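Local coordinates for protein arginyl-trna synthetase (Thermus thermophilus, PDB 1IQ0) that probably attaches L-arginine to its cognate tRNA at the expense of ATP, as a monomeric class I aminoacyl-tRNA synthetase, at residues T159-A162 and L163-G167; Y324-P327 and Y328-G331; A537-N540 and A541-A545; L569-S572 and L573-L577. All blocks are in the same frame, centred on the assembly; numbering follows the deposited sequence.

Contact 1: T159-A162 and L163-G167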
loop_
_atom_site.group_PDB
_atom_site.type_symbol
_atom_site.label_atom_id
_atom_site.label_comp_id
_atom_site.label_asym_id
_atom_site.label_seq_id
_atom_site.Cartn_x
_atom_site.Cartn_y
_atom_site.Cartn_z
ATOM N N THR A 159 21.294 20.602 -7.416
ATOM C CA THR A 159 21.378 20.113 -8.784
ATOM C C THR A 159 21.250 21.257 -9.776
ATOM O O THR A 159 21.973 21.290 -10.768
ATOM C CB THR A 159 20.315 19.029 -9.109
ATOM O OG1 THR A 159 19.024 19.629 -9.226
ATOM C CG2 THR A 159 20.285 17.988 -8.028
ATOM N N LEU A 160 20.341 22.194 -9.518
ATOM C CA LEU A 160 20.181 23.328 -10.425
ATOM C C LEU A 160 21.474 24.150 -10.462
ATOM O O LEU A 160 21.857 24.669 -11.505
ATOM C CB LEU A 160 19.002 24.205 -9.997
ATOM C CG LEU A 160 17.637 23.512 -10.095
ATOM C CD1 LEU A 160 16.512 24.495 -9.751
ATOM C CD2 LEU A 160 17.458 22.975 -11.505
ATOM N N PHE A 161 22.142 24.263 -9.319
ATOM C CA PHE A 161 23.400 24.992 -9.266
ATOM C C PHE A 161 24.451 24.244 -10.096
ATOM O O PHE A 161 25.152 24.844 -10.914
ATOM C CB PHE A 161 23.901 25.111 -7.827
ATOM C CG PHE A 161 25.323 25.585 -7.728
ATOM C CD1 PHE A 161 25.651 26.907 -8.023
ATOM C CD2 PHE A 161 26.342 24.696 -7.399
ATOM C CE1 PHE A 161 26.975 27.338 -7.999
ATOM C CE2 PHE A 161 27.670 25.115 -7.369
ATOM C CZ PHE A 161 27.988 26.442 -7.671
ATOM N N ALA A 162 24.550 22.931 -9.878
ATOM C CA ALA A 162 25.511 22.099 -10.596
ATOM C C ALA A 162 25.345 22.178 -12.118
ATOM O O ALA A 162 26.329 22.263 -12.849
ATOM C CB ALA A 162 25.391 20.647 -10.136
ATOM N N LEU A 163 24.104 22.138 -12.590
ATOM C CA LEU A 163 23.837 22.210 -14.021
ATOM C C LEU A 163 24.411 23.485 -14.634
ATOM O O LEU A 163 24.954 23.464 -15.735
ATOM C CB LEU A 163 22.327 22.149 -14.281
ATOM C CG LEU A 163 21.709 20.767 -14.060
ATOM C CD1 LEU A 163 20.182 20.861 -14.056
ATOM C CD2 LEU A 163 22.192 19.824 -15.155
ATOM N N ARG A 164 24.296 24.593 -13.915
ATOM C CA ARG A 164 24.800 25.873 -14.399
ATOM C C ARG A 164 26.310 25.989 -14.197
ATOM O O ARG A 164 27.045 26.299 -15.130
ATOM C CB ARG A 164 24.089 27.008 -13.662
ATOM C CG ARG A 164 24.152 28.355 -14.350
ATOM C CD ARG A 164 23.372 29.382 -13.547
ATOM N NE ARG A 164 23.123 30.610 -14.294
ATOM C CZ ARG A 164 22.362 30.688 -15.382
ATOM N NH1 ARG A 164 21.768 29.602 -15.858
ATOM N NH2 ARG A 164 22.189 31.855 -15.989
ATOM N N HIS A 165 26.758 25.721 -12.972
ATOM C CA HIS A 165 28.167 25.809 -12.604
ATOM C C HIS A 165 29.092 25.029 -13.526
ATOM O O HIS A 165 30.167 25.511 -13.879
ATOM C CB HIS A 165 28.363 25.335 -11.160
ATOM C CG HIS A 165 29.769 25.473 -10.662
ATOM N ND1 HIS A 165 30.591 24.388 -10.437
ATOM C CD2 HIS A 165 30.501 26.569 -10.350
ATOM C CE1 HIS A 165 31.767 24.810 -10.006
ATOM N NE2 HIS A 165 31.738 26.130 -9.944
ATOM N N TYR A 166 28.680 23.826 -13.908
ATOM C CA TYR A 166 29.497 23.000 -14.786
ATOM C C TYR A 166 29.193 23.258 -16.254
ATOM O O TYR A 166 29.795 22.646 -17.132
ATOM C CB TYR A 166 29.303 21.519 -14.451
ATOM C CG TYR A 166 29.781 21.176 -13.062
ATOM C CD1 TYR A 166 28.876 20.824 -12.058
ATOM C CD2 TYR A 166 31.137 21.262 -12.733
ATOM C CE1 TYR A 166 29.309 20.567 -10.757
ATOM C CE2 TYR A 166 31.585 21.010 -11.434
ATOM C CZ TYR A 166 30.661 20.664 -10.450
ATOM O OH TYR A 166 31.086 20.438 -9.162
ATOM N N GLY A 167 28.265 24.174 -16.508
ATOM C CA GLY A 167 27.903 24.503 -17.874
ATOM C C GLY A 167 27.498 23.272 -18.650
ATOM O O GLY A 167 28.020 23.004 -19.735
#
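Phe161 and His165, one helical turn apart, form the aromatic part of this contact at the C-terminal end of helix 154-165. CB of His165 sits over one face of the Phe161 ring, 3.9 Å from its centroid, a CH-pi contact displaced toward the rim. Both side chains leave the helix with CG anti to the backbone N (chi1 168° and -176°), which lays them side by side; the planes are 21° apart, yet the rings are slid so that they barely overlap, and Phe161 CZ comes 3.6 Å from His165 CG. The other apolar contacts are longer: Ala162 CB meets the edge of the Tyr166 ring at CE1, 4.0 Å away, and Leu160 CD2 approaches Leu163 CD1 at 4.3 Å.

The bonds of Leu163, His165 and Tyr166 to the preceding turn are well formed, while Arg164 N is shared weakly between Leu160 O and Phe161 O. His165 N reaches Phe161 O at 2.8 Å, almost in line with the carbonyl, and Tyr166 N binds Ala162 O at 3.0 Å. Gly167, with positive phi, closes a Schellman motif, its N bound to Arg164 O at 2.8 Å.

Phe161 packs on helix 197-208, Leu163 on helix 176-189, and Tyr166 OH is hydrogen-bonded to Asp190 OD2. The chemistry is therefore divided: apolar groups join the helix to its neighbours, backbone bonds finish its last turn, and Tyr166 ties that end to Asp190.

Contact 2: Y324-P327 and Y328-G331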
loop_
_atom_site.group_PDB
_atom_site.type_symbol
_atom_site.label_atom_id
_atom_site.label_comp_id
_atom_site.label_asym_id
_atom_site.label_seq_id
_atom_site.Cartn_x
_atom_site.Cartn_y
_atom_site.Cartn_z
ATOM N N TYR A 324 -2.678 19.435 -14.037
ATOM C CA TYR A 324 -1.232 19.366 -14.177
ATOM C C TYR A 324 -0.902 18.816 -15.552
ATOM O O TYR A 324 -1.266 17.685 -15.878
ATOM C CB TYR A 324 -0.622 18.456 -13.112
ATOM C CG TYR A 324 0.883 18.325 -13.223
ATOM C CD1 TYR A 324 1.714 19.436 -13.052
ATOM C CD2 TYR A 324 1.479 17.091 -13.501
ATOM C CE1 TYR A 324 3.098 19.321 -13.151
ATOM C CE2 TYR A 324 2.857 16.964 -13.606
ATOM C CZ TYR A 324 3.663 18.083 -13.428
ATOM O OH TYR A 324 5.032 17.960 -13.519
ATOM N N GLU A 325 -0.214 19.623 -16.354
ATOM C CA GLU A 325 0.165 19.218 -17.695
ATOM C C GLU A 325 1.237 18.131 -17.622
ATOM O O GLU A 325 2.334 18.359 -17.116
ATOM C CB GLU A 325 0.689 20.424 -18.481
ATOM C CG GLU A 325 1.040 20.105 -19.926
ATOM C CD GLU A 325 1.529 21.318 -20.699
ATOM O OE1 GLU A 325 2.558 21.907 -20.307
ATOM O OE2 GLU A 325 0.881 21.683 -21.703
ATOM N N ASN A 326 0.901 16.947 -18.120
ATOM C CA ASN A 326 1.825 15.819 -18.119
ATOM C C ASN A 326 1.264 14.758 -19.058
ATOM O O ASN A 326 0.058 14.702 -19.287
ATOM C CB ASN A 326 1.956 15.242 -16.712
ATOM C CG ASN A 326 0.784 14.361 -16.333
ATOM O OD1 ASN A 326 0.863 13.142 -16.425
ATOM N ND2 ASN A 326 -0.316 14.979 -15.918
ATOM N N PRO A 327 2.129 13.901 -19.609
ATOM C CA PRO A 327 1.649 12.866 -20.528
ATOM C C PRO A 327 1.252 11.534 -19.904
ATOM O O PRO A 327 0.903 10.602 -20.627
ATOM C CB PRO A 327 2.822 12.703 -21.485
ATOM C CG PRO A 327 3.994 12.836 -20.550
ATOM C CD PRO A 327 3.597 14.029 -19.684
ATOM N N TYR A 328 1.273 11.440 -18.579
ATOM C CA TYR A 328 0.953 10.168 -17.939
ATOM C C TYR A 328 -0.399 10.076 -17.245
ATOM O O TYR A 328 -1.086 9.056 -17.348
ATOM C CB TYR A 328 2.055 9.801 -16.943
ATOM C CG TYR A 328 3.448 10.082 -17.461
ATOM C CD1 TYR A 328 4.111 11.261 -17.126
ATOM C CD2 TYR A 328 4.084 9.190 -18.329
ATOM C CE1 TYR A 328 5.374 11.548 -17.641
ATOM C CE2 TYR A 328 5.349 9.470 -18.852
ATOM C CZ TYR A 328 5.984 10.649 -18.504
ATOM O OH TYR A 328 7.225 10.940 -19.025
ATOM N N TYR A 329 -0.785 11.130 -16.536
ATOM C CA TYR A 329 -2.054 11.113 -15.820
ATOM C C TYR A 329 -2.980 12.245 -16.231
ATOM O O TYR A 329 -2.792 13.389 -15.828
ATOM C CB TYR A 329 -1.802 11.192 -14.320
ATOM C CG TYR A 329 -0.768 10.212 -13.836
ATOM C CD1 TYR A 329 0.574 10.578 -13.744
ATOM C CD2 TYR A 329 -1.132 8.916 -13.457
ATOM C CE1 TYR A 329 1.536 9.678 -13.275
ATOM C CE2 TYR A 329 -0.182 8.010 -12.991
ATOM C CZ TYR A 329 1.150 8.401 -12.898
ATOM O OH TYR A 329 2.080 7.527 -12.398
ATOM N N PRO A 330 -4.008 11.928 -17.029
ATOM C CA PRO A 330 -4.986 12.905 -17.513
ATOM C C PRO A 330 -5.716 13.655 -16.399
ATOM O O PRO A 330 -5.968 14.854 -16.515
ATOM C CB PRO A 330 -5.941 12.050 -18.346
ATOM C CG PRO A 330 -5.048 10.931 -18.840
ATOM C CD PRO A 330 -4.275 10.593 -17.594
ATOM N N GLY A 331 -6.047 12.954 -15.319
ATOM C CA GLY A 331 -6.775 13.589 -14.232
ATOM C C GLY A 331 -5.967 14.143 -13.074
ATOM O O GLY A 331 -6.541 14.579 -12.081
#
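The ring of Tyr328 carries CG of Pro327 over one face, 3.6 Å from the centroid and displaced toward the rim, a CH-pi contact between consecutive residues. The proline and the tyrosine lie side by side and point the same way, and the closest ring carbon to Pro327 CG is CE1 of Tyr328, at 3.5 Å. The ring of Tyr328 also meets that of His228 on helix 213-229, with the planes about 40° apart. The Tyr329 ring is approached obliquely by Asn326 OD1, which lies 3.7 Å from CD1.

The third flat group, the Asn326 amide, organises the loop. Its chi1 of 78° places CG between the backbone N and the carbonyl carbon, turning the amide into the bend. There OD1 accepts two backbone N-H groups: Tyr329 N at 2.6 Å, nearly straight and on a lone pair in the carbonyl plane, and Tyr328 N at 2.8 Å, more bent and from above that plane. The bond from Tyr328 N makes this an Asx turn, extended by the one from Tyr329 N. ND2 gives bonds to Tyr329 O and to Tyr324 O, both at 2.9 Å; these two acceptors lie close to the amide plane.

The bend is the connection of a beta hairpin, between antiparallel strands 320-323 and 333-335, while Tyr324 and Tyr329 reach helix 213-229 and Tyr329 OH is hydrogen-bonded to Ala232 O. Four hydrogen bonds to one amide thus fix its rotation and assign its oxygen and nitrogen, so that a single side chain pins together the backbone of both limbs of a surface loop.

Contact 3: A537-N540 and A541-A545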
loop_
_atom_site.group_PDB
_atom_site.type_symbol
_atom_site.label_atom_id
_atom_site.label_comp_id
_atom_site.label_asym_id
_atom_site.label_seq_id
_atom_site.Cartn_x
_atom_site.Cartn_y
_atom_site.Cartn_z
ATOM N N ALA A 537 -0.786 -21.363 -4.748
ATOM C CA ALA A 537 -0.243 -22.664 -4.359
ATOM C C ALA A 537 -1.370 -23.697 -4.329
ATOM O O ALA A 537 -1.185 -24.850 -4.727
ATOM C CB ALA A 537 0.422 -22.582 -2.976
ATOM N N SER A 538 -2.531 -23.273 -3.834
ATOM C CA SER A 538 -3.704 -24.138 -3.747
ATOM C C SER A 538 -4.183 -24.493 -5.157
ATOM O O SER A 538 -4.558 -25.632 -5.430
ATOM C CB SER A 538 -4.818 -23.421 -2.979
ATOM O OG SER A 538 -5.991 -24.209 -2.913
ATOM N N TRP A 539 -4.177 -23.510 -6.048
ATOM C CA TRP A 539 -4.585 -23.744 -7.426
ATOM C C TRP A 539 -3.631 -24.732 -8.108
ATOM O O TRP A 539 -4.067 -25.645 -8.799
ATOM C CB TRP A 539 -4.613 -22.427 -8.202
ATOM C CG TRP A 539 -4.547 -22.603 -9.683
ATOM C CD1 TRP A 539 -3.500 -22.277 -10.499
ATOM C CD2 TRP A 539 -5.547 -23.183 -10.527
ATOM N NE1 TRP A 539 -3.784 -22.619 -11.800
ATOM C CE2 TRP A 539 -5.035 -23.178 -11.846
ATOM C CE3 TRP A 539 -6.823 -23.708 -10.299
ATOM C CZ2 TRP A 539 -5.759 -23.680 -12.936
ATOM C CZ3 TRP A 539 -7.547 -24.209 -11.387
ATOM C CH2 TRP A 539 -7.008 -24.190 -12.686
ATOM N N ASN A 540 -2.333 -24.553 -7.908
ATOM C CA ASN A 540 -1.357 -25.449 -8.509
ATOM C C ASN A 540 -1.461 -26.896 -8.014
ATOM O O ASN A 540 -1.391 -27.829 -8.815
ATOM C CB ASN A 540 0.063 -24.912 -8.288
ATOM C CG ASN A 540 0.398 -23.774 -9.235
ATOM O OD1 ASN A 540 0.032 -23.805 -10.408
ATOM N ND2 ASN A 540 1.100 -22.774 -8.736
ATOM N N ALA A 541 -1.627 -27.083 -6.708
ATOM C CA ALA A 541 -1.757 -28.423 -6.145
ATOM C C ALA A 541 -3.033 -29.053 -6.708
ATOM O O ALA A 541 -3.075 -30.240 -7.024
ATOM C CB ALA A 541 -1.836 -28.353 -4.617
ATOM N N TYR A 542 -4.074 -28.239 -6.825
ATOM C CA TYR A 542 -5.352 -28.686 -7.356
ATOM C C TYR A 542 -5.172 -29.122 -8.816
ATOM O O TYR A 542 -5.577 -30.216 -9.200
ATOM C CB TYR A 542 -6.364 -27.541 -7.270
ATOM C CG TYR A 542 -7.716 -27.824 -7.884
ATOM C CD1 TYR A 542 -8.646 -28.644 -7.235
ATOM C CD2 TYR A 542 -8.083 -27.240 -9.100
ATOM C CE1 TYR A 542 -9.906 -28.868 -7.774
ATOM C CE2 TYR A 542 -9.339 -27.458 -9.650
ATOM C CZ TYR A 542 -10.249 -28.274 -8.979
ATOM O OH TYR A 542 -11.504 -28.473 -9.508
ATOM N N TYR A 543 -4.547 -28.266 -9.621
ATOM C CA TYR A 543 -4.325 -28.567 -11.037
ATOM C C TYR A 543 -3.429 -29.792 -11.265
ATOM O O TYR A 543 -3.700 -30.612 -12.139
ATOM C CB TYR A 543 -3.691 -27.365 -11.733
ATOM C CG TYR A 543 -3.412 -27.584 -13.211
ATOM C CD1 TYR A 543 -4.387 -27.313 -14.172
ATOM C CD2 TYR A 543 -2.167 -28.045 -13.644
ATOM C CE1 TYR A 543 -4.131 -27.489 -15.523
ATOM C CE2 TYR A 543 -1.900 -28.228 -15.004
ATOM C CZ TYR A 543 -2.889 -27.947 -15.933
ATOM O OH TYR A 543 -2.643 -28.134 -17.271
ATOM N N ASN A 544 -2.365 -29.899 -10.475
ATOM C CA ASN A 544 -1.414 -30.994 -10.597
ATOM C C ASN A 544 -1.821 -32.339 -9.996
ATOM O O ASN A 544 -1.176 -33.345 -10.274
ATOM C CB ASN A 544 -0.062 -30.590 -9.987
ATOM C CG ASN A 544 0.581 -29.429 -10.715
ATOM O OD1 ASN A 544 0.519 -29.339 -11.941
ATOM N ND2 ASN A 544 1.214 -28.535 -9.963
ATOM N N ALA A 545 -2.868 -32.364 -9.177
ATOM C CA ALA A 545 -3.290 -33.608 -8.531
ATOM C C ALA A 545 -3.474 -34.771 -9.502
ATOM O O ALA A 545 -4.039 -34.606 -10.587
ATOM C CB ALA A 545 -4.581 -33.381 -7.750
#
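Trp539 meets both Tyr542 and Tyr543 near the C-terminal end of helix 525-544. With CG anti to the backbone N (chi1 160°), its CB directs the indole along the helix toward the following turn. Beyond CG, the benzo side of the ring system does the touching. CE3 lies 3.9 Å from CD2 of Tyr542, and CZ3, next along the rim, comes to 3.8 Å from that same carbon, meeting the Tyr542 ring at its edge. On the other flank CZ2 reaches CD1 of Tyr543 at 4.1 Å, while CB of Tyr543 sits over one face of the indole. The six-membered ring of Trp539 and the Tyr543 ring are inclined at 43°, an oblique pairing.

Beneath the rings the backbone keeps its helical bonds, among them Tyr543 N to Trp539 O at 2.8 Å.

The two tyrosines have different surroundings: Tyr542 is buried and its OH is hydrogen-bonded to Glu502 OE1, whereas Tyr543 is exposed and in cation-pi contact with Arg479. Trp539 itself packs against both helix 470-487 and helix 562-583. The i/i+3 and i/i+4 contacts are intrahelical and present Trp539 to the neighbouring helices of the bundle, in the mainly helical DALR anticodon-binding domain.

Contact 4: L569-S572 and L573-L577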
loop_
_atom_site.group_PDB
_atom_site.type_symbol
_atom_site.label_atom_id
_atom_site.label_comp_id
_atom_site.label_asym_id
_atom_site.label_seq_id
_atom_site.Cartn_x
_atom_site.Cartn_y
_atom_site.Cartn_z
ATOM N N LEU A 569 -15.404 -22.948 -10.952
ATOM C CA LEU A 569 -14.431 -22.831 -9.875
ATOM C C LEU A 569 -13.137 -22.245 -10.438
ATOM O O LEU A 569 -12.489 -21.411 -9.801
ATOM C CB LEU A 569 -14.159 -24.200 -9.261
ATOM C CG LEU A 569 -13.260 -24.252 -8.029
ATOM C CD1 LEU A 569 -13.836 -23.361 -6.929
ATOM C CD2 LEU A 569 -13.151 -25.699 -7.550
ATOM N N VAL A 570 -12.765 -22.691 -11.637
ATOM C CA VAL A 570 -11.562 -22.201 -12.296
ATOM C C VAL A 570 -11.740 -20.715 -12.610
ATOM O O VAL A 570 -10.814 -19.922 -12.461
ATOM C CB VAL A 570 -11.290 -22.986 -13.609
ATOM C CG1 VAL A 570 -10.253 -22.256 -14.458
ATOM C CG2 VAL A 570 -10.786 -24.400 -13.271
ATOM N N GLN A 571 -12.946 -20.344 -13.028
ATOM C CA GLN A 571 -13.250 -18.963 -13.354
ATOM C C GLN A 571 -13.168 -18.095 -12.101
ATOM O O GLN A 571 -12.600 -17.002 -12.127
ATOM C CB GLN A 571 -14.648 -18.850 -13.969
ATOM C CG GLN A 571 -15.033 -17.413 -14.304
ATOM C CD GLN A 571 -16.377 -17.312 -14.988
ATOM O OE1 GLN A 571 -17.399 -17.717 -14.434
ATOM N NE2 GLN A 571 -16.386 -16.773 -16.200
ATOM N N SER A 572 -13.743 -18.581 -11.008
ATOM C CA SER A 572 -13.702 -17.832 -9.757
ATOM C C SER A 572 -12.245 -17.628 -9.316
ATOM O O SER A 572 -11.878 -16.561 -8.816
ATOM C CB SER A 572 -14.486 -18.569 -8.668
ATOM O OG SER A 572 -14.285 -17.973 -7.400
ATOM N N LEU A 573 -11.417 -18.652 -9.497
ATOM C CA LEU A 573 -10.010 -18.543 -9.125
ATOM C C LEU A 573 -9.253 -17.541 -10.001
ATOM O O LEU A 573 -8.452 -16.761 -9.492
ATOM C CB LEU A 573 -9.294 -19.895 -9.219
ATOM C CG LEU A 573 -7.803 -19.594 -9.008
ATOM C CD1 LEU A 573 -7.376 -20.008 -7.622
ATOM C CD2 LEU A 573 -6.979 -20.243 -10.087
ATOM N N GLN A 574 -9.488 -17.577 -11.313
ATOM C CA GLN A 574 -8.804 -16.659 -12.217
ATOM C C GLN A 574 -9.230 -15.220 -11.928
ATOM O O GLN A 574 -8.408 -14.310 -11.946
ATOM C CB GLN A 574 -9.099 -17.009 -13.678
ATOM C CG GLN A 574 -10.449 -16.551 -14.173
ATOM C CD GLN A 574 -10.368 -15.329 -15.063
ATOM O OE1 GLN A 574 -9.437 -14.529 -14.969
ATOM N NE2 GLN A 574 -11.365 -15.167 -15.923
ATOM N N ARG A 575 -10.518 -15.018 -11.675
ATOM C CA ARG A 575 -11.023 -13.689 -11.366
ATOM C C ARG A 575 -10.442 -13.188 -10.039
ATOM O O ARG A 575 -10.088 -12.022 -9.914
ATOM C CB ARG A 575 -12.549 -13.702 -11.285
ATOM C CG ARG A 575 -13.249 -13.754 -12.632
ATOM C CD ARG A 575 -14.750 -13.866 -12.430
ATOM N NE ARG A 575 -15.490 -13.800 -13.687
ATOM C CZ ARG A 575 -16.813 -13.896 -13.773
ATOM N NH1 ARG A 575 -17.540 -14.065 -12.674
ATOM N NH2 ARG A 575 -17.411 -13.814 -14.954
ATOM N N THR A 576 -10.334 -14.077 -9.057
ATOM C CA THR A 576 -9.795 -13.694 -7.755
ATOM C C THR A 576 -8.312 -13.329 -7.850
ATOM O O THR A 576 -7.860 -12.372 -7.217
ATOM C CB THR A 576 -9.990 -14.826 -6.724
ATOM O OG1 THR A 576 -11.393 -15.061 -6.552
ATOM C CG2 THR A 576 -9.376 -14.448 -5.381
ATOM N N LEU A 577 -7.553 -14.087 -8.635
ATOM C CA LEU A 577 -6.141 -13.778 -8.792
ATOM C C LEU A 577 -5.960 -12.481 -9.588
ATOM O O LEU A 577 -5.083 -11.676 -9.271
ATOM C CB LEU A 577 -5.412 -14.925 -9.485
ATOM C CG LEU A 577 -5.270 -16.206 -8.667
ATOM C CD1 LEU A 577 -4.459 -17.211 -9.463
ATOM C CD2 LEU A 577 -4.579 -15.897 -7.321
#
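This is an intrahelical contact in helix 562-583 of the anticodon-binding domain, pairing side chains one turn apart: Gln571 with Arg575 on the more accessible side, and Ser572 with Thr576 in the buried part. The first pair is a planar stack. Gln571 CD lies over the centre of the Arg575 guanidinium, 3.6 Å above its plane, and the amide and guanidinium planes differ by 18°. Both chains are extended and run side by side. NE2 of Gln571 and NH2 of Arg575 are 3.4 Å apart, but both are donors, so this is face-to-face packing without a hydrogen bond.

In the second pair the carbonyl of Ser572 is gripped twice. Thr576 N donates to Ser572 O at 2.9 Å and Thr576 OG1 donates at 2.8 Å, arriving from opposite faces of the carbonyl plane. The chi1 of -62° sets OG1 beside the backbone N of its own residue, within reach of the preceding turn. Ser572 OG turns elsewhere, to Ala91 O.

Leu573 packs on Trp539 and Leu535 of helix 525-544, and Leu569 packs on helix 500-509. The buried hydroxyls of Ser572 and Thr576 are thus both satisfied by backbone carbonyls, whereas the Gln571-Arg575 stack covers one face of a charged group and keeps its N-H groups in the guanidinium plane, roughly parallel to the amide, so stacking does not use them up.

Contacts 3 and 4 belong together: their helices, 525-544 and 562-583, pack directly in the anticodon-binding domain, with Trp539 CZ3 3.8 Å from Val570 CG2. Contact 4 is the more buried; contact 3 is mixed, passing from core aromatics to exposed residues at a helix end. Contact 1, also partly buried, ends a helix of the catalytic domain, and its centre is about 58 Å from that of contact 3, across the chain's centre. Contact 2 is the surface case and the one without a helix: a side-chain amide organises its bend, where the others rely on repeating backbone bonds. Contacts 1 and 2 do not touch, but both pack against helix 213-229.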